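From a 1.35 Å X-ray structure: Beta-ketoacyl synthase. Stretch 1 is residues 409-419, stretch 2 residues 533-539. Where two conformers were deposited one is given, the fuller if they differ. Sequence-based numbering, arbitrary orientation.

Stretch 1, residues 409-419: GNYLTVAKAVA
Stretch 2 (533-539) CFINSKG

A helix packed on a strand usually relies on apolar side chains, but a buried amide pair can do part of the work if each amide satisfies the other. The beta-ketoacyl synthase contact between residues 409-419 and 533-539 illustrates the principle. The first stretch is helical, with phi/psi mostly near -64/-42 and i to i+4 hydrogen bonds such as V414 N to N410 O (3.1 Å) and V418 N to V414 O (3.0 Å). The second is an extended strand, its phi/psi passing from -100/115 at F534 to -161/169 at K538. The two run nearly antiparallel, at 165°, with axes 9.6 Å apart at closest approach. The register pairs the CA atoms of N410 and K538 at 7.3 Å, V414 and N536 at 7.3 Å, and A417 and F534 at 7.2 Å. Strand alternation suits this arrangement: F534, N536 and K538 direct their CA-to-CB bonds toward the helix, whereas that of S537 points away.

Three residues, N410, F534 and N536, supply most of the 300 Å² buried in the contact. N410 (chi1 t, chi2 -147°) and N536 (chi1 t, chi2 40°) meet amide to amide. N410 ND2 donates to N536 OD1 at 2.8 Å, and N536 ND2 returns a hydrogen bond to N410 OD1 at 3.0 Å; both are nearly linear, at 168° and 169°. Asparagine suits both positions because its short side chain carries a donor and an acceptor side by side, allowing this reciprocal closure in a buried setting. One turn along the helix, T413 (chi1 p) offers a second acceptor: N410 ND2 also donates to T413 OG1 at 2.9 Å. The long side chain of K538, with chi1 at -23° between wells, then chi2 t, chi3 p and chi4 137°, brings NZ to N410 OD1 for a weak hydrogen bond of 3.3 Å. V414 (chi1 t) lies beside the amide pair, its CG2 3.3 Å from N536 OD1.

Toward the C-terminal end of the helical stretch the contact becomes apolar. F534 (chi1 m, chi2 -75°) offers one ring face to V418 (chi1 t), whose CG2 sits 4.0 Å from the ring centroid and only 14° off the normal, a CH-pi contact. At the ring edge, A417 O approaches F534 CE1 at 3.6 Å, while A417 CB lies 4.1 Å from F534 CD1. Alanine's single methyl fits this close backbone approach, and the broad aromatic ring reaches both neighbouring helix residues at once.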

ATOM      1  N   GLY A 409     -16.659   1.240  13.130  1.00 16.71           N
ATOM      2  CA  GLY A 409     -15.666   0.201  13.319  1.00 14.53           C
ATOM      3  C   GLY A 409     -14.791   0.416  14.542  1.00 12.20           C
ATOM      4  O   GLY A 409     -14.324  -0.538  15.165  1.00 11.54           O
ATOM      5  N   ASN A 410     -14.527   1.672  14.879  1.00 11.67           N
ATOM      6  CA  ASN A 410     -13.641   1.955  16.000  1.00 11.62           C
ATOM      7  C   ASN A 410     -14.266   1.546  17.350  1.00 11.19           C
ATOM      8  O   ASN A 410     -13.541   1.296  18.302  1.00 11.62           O
ATOM      9  CB  ASN A 410     -13.228   3.431  15.964  1.00 11.91           C
ATOM     10  CG  ASN A 410     -12.024   3.764  16.829  1.00 13.10           C
ATOM     11  OD1 ASN A 410     -11.970   4.861  17.363  1.00 16.26           O
ATOM     12  ND2 ASN A 410     -11.046   2.895  16.904  1.00 12.64           N
ATOM     13  N   TYR A 411     -15.592   1.400  17.419  1.00 11.00           N
ATOM     14  CA  TYR A 411     -16.207   0.827  18.621  1.00 11.19           C
ATOM     15  C   TYR A 411     -15.670  -0.575  18.856  1.00 11.35           C
ATOM     16  O   TYR A 411     -15.342  -0.964  19.967  1.00 13.01           O
ATOM     17  CB  TYR A 411     -17.735   0.786  18.514  1.00 13.17           C
ATOM     18  CG  TYR A 411     -18.419   2.111  18.762  1.00 13.90           C
ATOM     19  CD1 TYR A 411     -18.630   3.006  17.718  1.00 14.12           C
ATOM     20  CD2 TYR A 411     -18.861   2.467  20.036  1.00 15.39           C
ATOM     21  CE1 TYR A 411     -19.251   4.221  17.933  1.00 16.28           C
ATOM     22  CE2 TYR A 411     -19.488   3.686  20.258  1.00 16.83           C
ATOM     23  CZ  TYR A 411     -19.671   4.560  19.195  1.00 17.81           C
ATOM     24  OH  TYR A 411     -20.291   5.776  19.366  1.00 19.76           O
ATOM     25  N   LEU A 412     -15.628  -1.339  17.774  1.00 10.53           N
ATOM     26  CA  LEU A 412     -15.213  -2.730  17.810  1.00 11.58           C
ATOM     27  C   LEU A 412     -13.724  -2.869  18.139  1.00 10.85           C
ATOM     28  O   LEU A 412     -13.353  -3.712  18.955  1.00 12.10           O
ATOM     29  CB  LEU A 412     -15.523  -3.412  16.483  1.00 13.50           C
ATOM     30  CG  LEU A 412     -16.984  -3.821  16.250  1.00 15.77           C
ATOM     31  CD1 LEU A 412     -17.958  -2.669  16.353  1.00 17.75           C
ATOM     32  CD2 LEU A 412     -17.115  -4.493  14.900  1.00 16.30           C
ATOM     33  N   THR A 413     -12.876  -2.044  17.521  1.00 10.20           N
ATOM     34  CA  THR A 413     -11.443  -2.169  17.771  1.00  9.76           C
ATOM     35  C   THR A 413     -11.101  -1.819  19.220  1.00 10.46           C
ATOM     36  O   THR A 413     -10.316  -2.515  19.854  1.00 10.70           O
ATOM     37  CB  THR A 413     -10.565  -1.348  16.788  1.00  9.57           C
ATOM     38  OG1 THR A 413     -10.699   0.061  17.011  1.00 10.56           O
ATOM     39  CG2 THR A 413     -10.938  -1.638  15.338  1.00  9.66           C
ATOM     40  N   VAL A 414     -11.674  -0.745  19.743  1.00  9.86           N
ATOM     41  CA  VAL A 414     -11.373  -0.347  21.116  1.00  9.40           C
ATOM     42  C   VAL A 414     -11.903  -1.379  22.117  1.00 10.83           C
ATOM     43  O   VAL A 414     -11.198  -1.776  23.035  1.00 10.97           O
ATOM     44  CB  VAL A 414     -11.907   1.068  21.439  1.00  9.88           C
ATOM     45  CG1 VAL A 414     -11.619   1.431  22.892  1.00 10.30           C
ATOM     46  CG2 VAL A 414     -11.269   2.105  20.482  1.00 10.91           C
ATOM     47  N   ALA A 415     -13.139  -1.824  21.924  1.00 11.03           N
ATOM     48  CA  ALA A 415     -13.730  -2.815  22.816  1.00 10.95           C
ATOM     49  C   ALA A 415     -12.897  -4.086  22.823  1.00 10.92           C
ATOM     50  O   ALA A 415     -12.583  -4.621  23.895  1.00 11.93           O
ATOM     51  CB  ALA A 415     -15.164  -3.121  22.419  1.00 12.71           C
ATOM     52  N   LYS A 416     -12.555  -4.596  21.642  1.00 10.61           N
ATOM     53  CA  LYS A 416     -11.781  -5.843  21.583  1.00 10.37           C
ATOM     54  C   LYS A 416     -10.396  -5.656  22.204  1.00 10.75           C
ATOM     55  O   LYS A 416      -9.860  -6.561  22.853  1.00 11.05           O
ATOM     56  CB  LYS A 416     -11.635  -6.350  20.147  1.00 11.45           C
ATOM     57  CG  LYS A 416     -12.916  -6.839  19.531  1.00 12.87           C
ATOM     58  CD  LYS A 416     -12.697  -7.339  18.121  1.00 14.48           C
ATOM     59  CE  LYS A 416     -11.931  -8.643  18.107  1.00 15.55           C
ATOM     60  NZ  LYS A 416     -11.679  -9.172  16.745  1.00 15.73           N
ATOM     61  N   ALA A 417      -9.809  -4.477  22.010  1.00 10.41           N
ATOM     62  CA  ALA A 417      -8.476  -4.216  22.574  1.00 11.25           C
ATOM     63  C   ALA A 417      -8.515  -4.263  24.104  1.00 11.62           C
ATOM     64  O   ALA A 417      -7.674  -4.904  24.748  1.00 11.62           O
ATOM     65  CB  ALA A 417      -7.930  -2.869  22.081  1.00 11.36           C
ATOM     66  N   VAL A 418      -9.485  -3.571  24.683  1.00 10.92           N
ATOM     67  CA  VAL A 418      -9.636  -3.564  26.126  1.00 11.68           C
ATOM     68  C   VAL A 418      -9.902  -4.988  26.660  1.00 11.53           C
ATOM     69  O   VAL A 418      -9.259  -5.418  27.621  1.00 13.22           O
ATOM     70  CB  VAL A 418     -10.714  -2.551  26.569  1.00 11.92           C
ATOM     71  CG1 VAL A 418     -10.913  -2.609  28.078  1.00 12.35           C
ATOM     72  CG2 VAL A 418     -10.289  -1.128  26.170  1.00 11.92           C
ATOM     73  N   ALA A 419     -10.802  -5.730  26.019  1.00 11.31           N
ATOM     74  CA  ALA A 419     -11.097  -7.080  26.472  1.00 12.07           C
ATOM     75  C   ALA A 419      -9.830  -7.932  26.433  1.00 12.29           C
ATOM     76  O   ALA A 419      -9.589  -8.744  27.341  1.00 13.25           O
ATOM     77  CB  ALA A 419     -12.180  -7.717  25.612  1.00 13.53           C
ATOM     78  N   CYS A 533      -1.012   0.563  27.581  1.00 10.11           N
ATOM     79  CA  CYS A 533      -1.500   1.634  26.723  1.00 11.46           C
ATOM     80  C   CYS A 533      -2.318   1.071  25.571  1.00 11.56           C
ATOM     81  O   CYS A 533      -1.909   0.094  24.917  1.00 12.56           O
ATOM     82  CB  CYS A 533      -0.351   2.446  26.133  1.00 12.01           C
ATOM     83  SG  CYS A 533      -0.920   3.871  25.166  1.00 13.19           S
ATOM     84  N   PHE A 534      -3.462   1.701  25.326  1.00 10.72           N
ATOM     85  CA  PHE A 534      -4.271   1.434  24.150  1.00 10.42           C
ATOM     86  C   PHE A 534      -4.000   2.530  23.124  1.00  9.71           C
ATOM     87  O   PHE A 534      -4.288   3.715  23.364  1.00 11.02           O
ATOM     88  CB  PHE A 534      -5.736   1.416  24.542  1.00 11.24           C
ATOM     89  CG  PHE A 534      -6.045   0.376  25.582  1.00 10.78           C
ATOM     90  CD1 PHE A 534      -6.105  -0.951  25.234  1.00 11.86           C
ATOM     91  CD2 PHE A 534      -6.239   0.725  26.901  1.00 10.98           C
ATOM     92  CE1 PHE A 534      -6.373  -1.913  26.166  1.00 11.42           C
ATOM     93  CE2 PHE A 534      -6.497  -0.236  27.845  1.00 11.61           C
ATOM     94  CZ  PHE A 534      -6.565  -1.560  27.479  1.00 11.47           C
ATOM     95  N   ILE A 535      -3.423   2.128  21.993  1.00  9.57           N
ATOM     96  CA  ILE A 535      -3.152   3.036  20.882  1.00  9.99           C
ATOM     97  C   ILE A 535      -4.369   3.023  19.955  1.00  9.96           C
ATOM     98  O   ILE A 535      -4.741   1.956  19.452  1.00 11.82           O
ATOM     99  CB  ILE A 535      -1.926   2.576  20.068  1.00 11.46           C
ATOM    100  CG1 ILE A 535      -0.696   2.316  20.952  1.00 13.88           C
ATOM    101  CG2 ILE A 535      -1.605   3.595  18.988  1.00 11.87           C
ATOM    102  CD1 ILE A 535      -0.200   3.466  21.729  1.00 16.31           C
ATOM    103  N   ASN A 536      -4.993   4.179  19.743  1.00  8.98           N
ATOM    104  CA  ASN A 536      -6.189   4.250  18.929  1.00  9.27           C
ATOM    105  C   ASN A 536      -5.984   5.055  17.652  1.00 10.11           C
ATOM    106  O   ASN A 536      -5.370   6.130  17.668  1.00 10.15           O
ATOM    107  CB  ASN A 536      -7.356   4.840  19.719  1.00 11.10           C
ATOM    108  CG  ASN A 536      -8.692   4.493  19.083  1.00 11.67           C
ATOM    109  OD1 ASN A 536      -8.889   3.362  18.611  1.00 12.24           O
ATOM    110  ND2 ASN A 536      -9.588   5.470  18.996  1.00 13.04           N
ATOM    111  N   SER A 537      -6.483   4.530  16.544  0.66  7.81           N
ATOM    112  CA  SER A 537      -6.238   5.157  15.246  0.66  8.38           C
ATOM    113  C   SER A 537      -7.340   4.877  14.242  0.66  9.50           C
ATOM    114  O   SER A 537      -8.069   3.877  14.296  0.66  7.52           O
ATOM    115  CB  SER A 537      -4.901   4.691  14.675  0.66  9.35           C
ATOM    116  OG  SER A 537      -4.475   5.466  13.573  0.66 12.81           O
ATOM    117  N   LYS A 538      -7.455   5.774  13.269  0.66 12.80           N
ATOM    118  CA  LYS A 538      -8.494   5.636  12.273  0.66 11.77           C
ATOM    119  C   LYS A 538      -8.090   6.481  11.119  0.66 20.49           C
ATOM    120  O   LYS A 538      -7.164   7.308  11.185  0.66 13.78           O
ATOM    121  CB  LYS A 538      -9.847   6.144  12.782  0.66 21.54           C
ATOM    122  CG  LYS A 538     -10.012   6.175  14.293  0.66 26.92           C
ATOM    123  CD  LYS A 538     -10.963   7.237  14.734  0.66 11.27           C
ATOM    124  CE  LYS A 538     -12.366   6.963  14.324  0.66 10.75           C
ATOM    125  NZ  LYS A 538     -13.306   7.254  15.440  0.66 13.42           N
ATOM    126  N   GLY A 539      -8.812   6.282  10.043  0.66 19.43           N
ATOM    127  CA  GLY A 539      -8.562   7.054   8.873  0.66 22.14           C
ATOM    128  C   GLY A 539      -9.762   6.900   8.012  0.66 22.99           C
ATOM    129  O   GLY A 539     -10.678   6.121   8.281  0.66 22.48           O
TER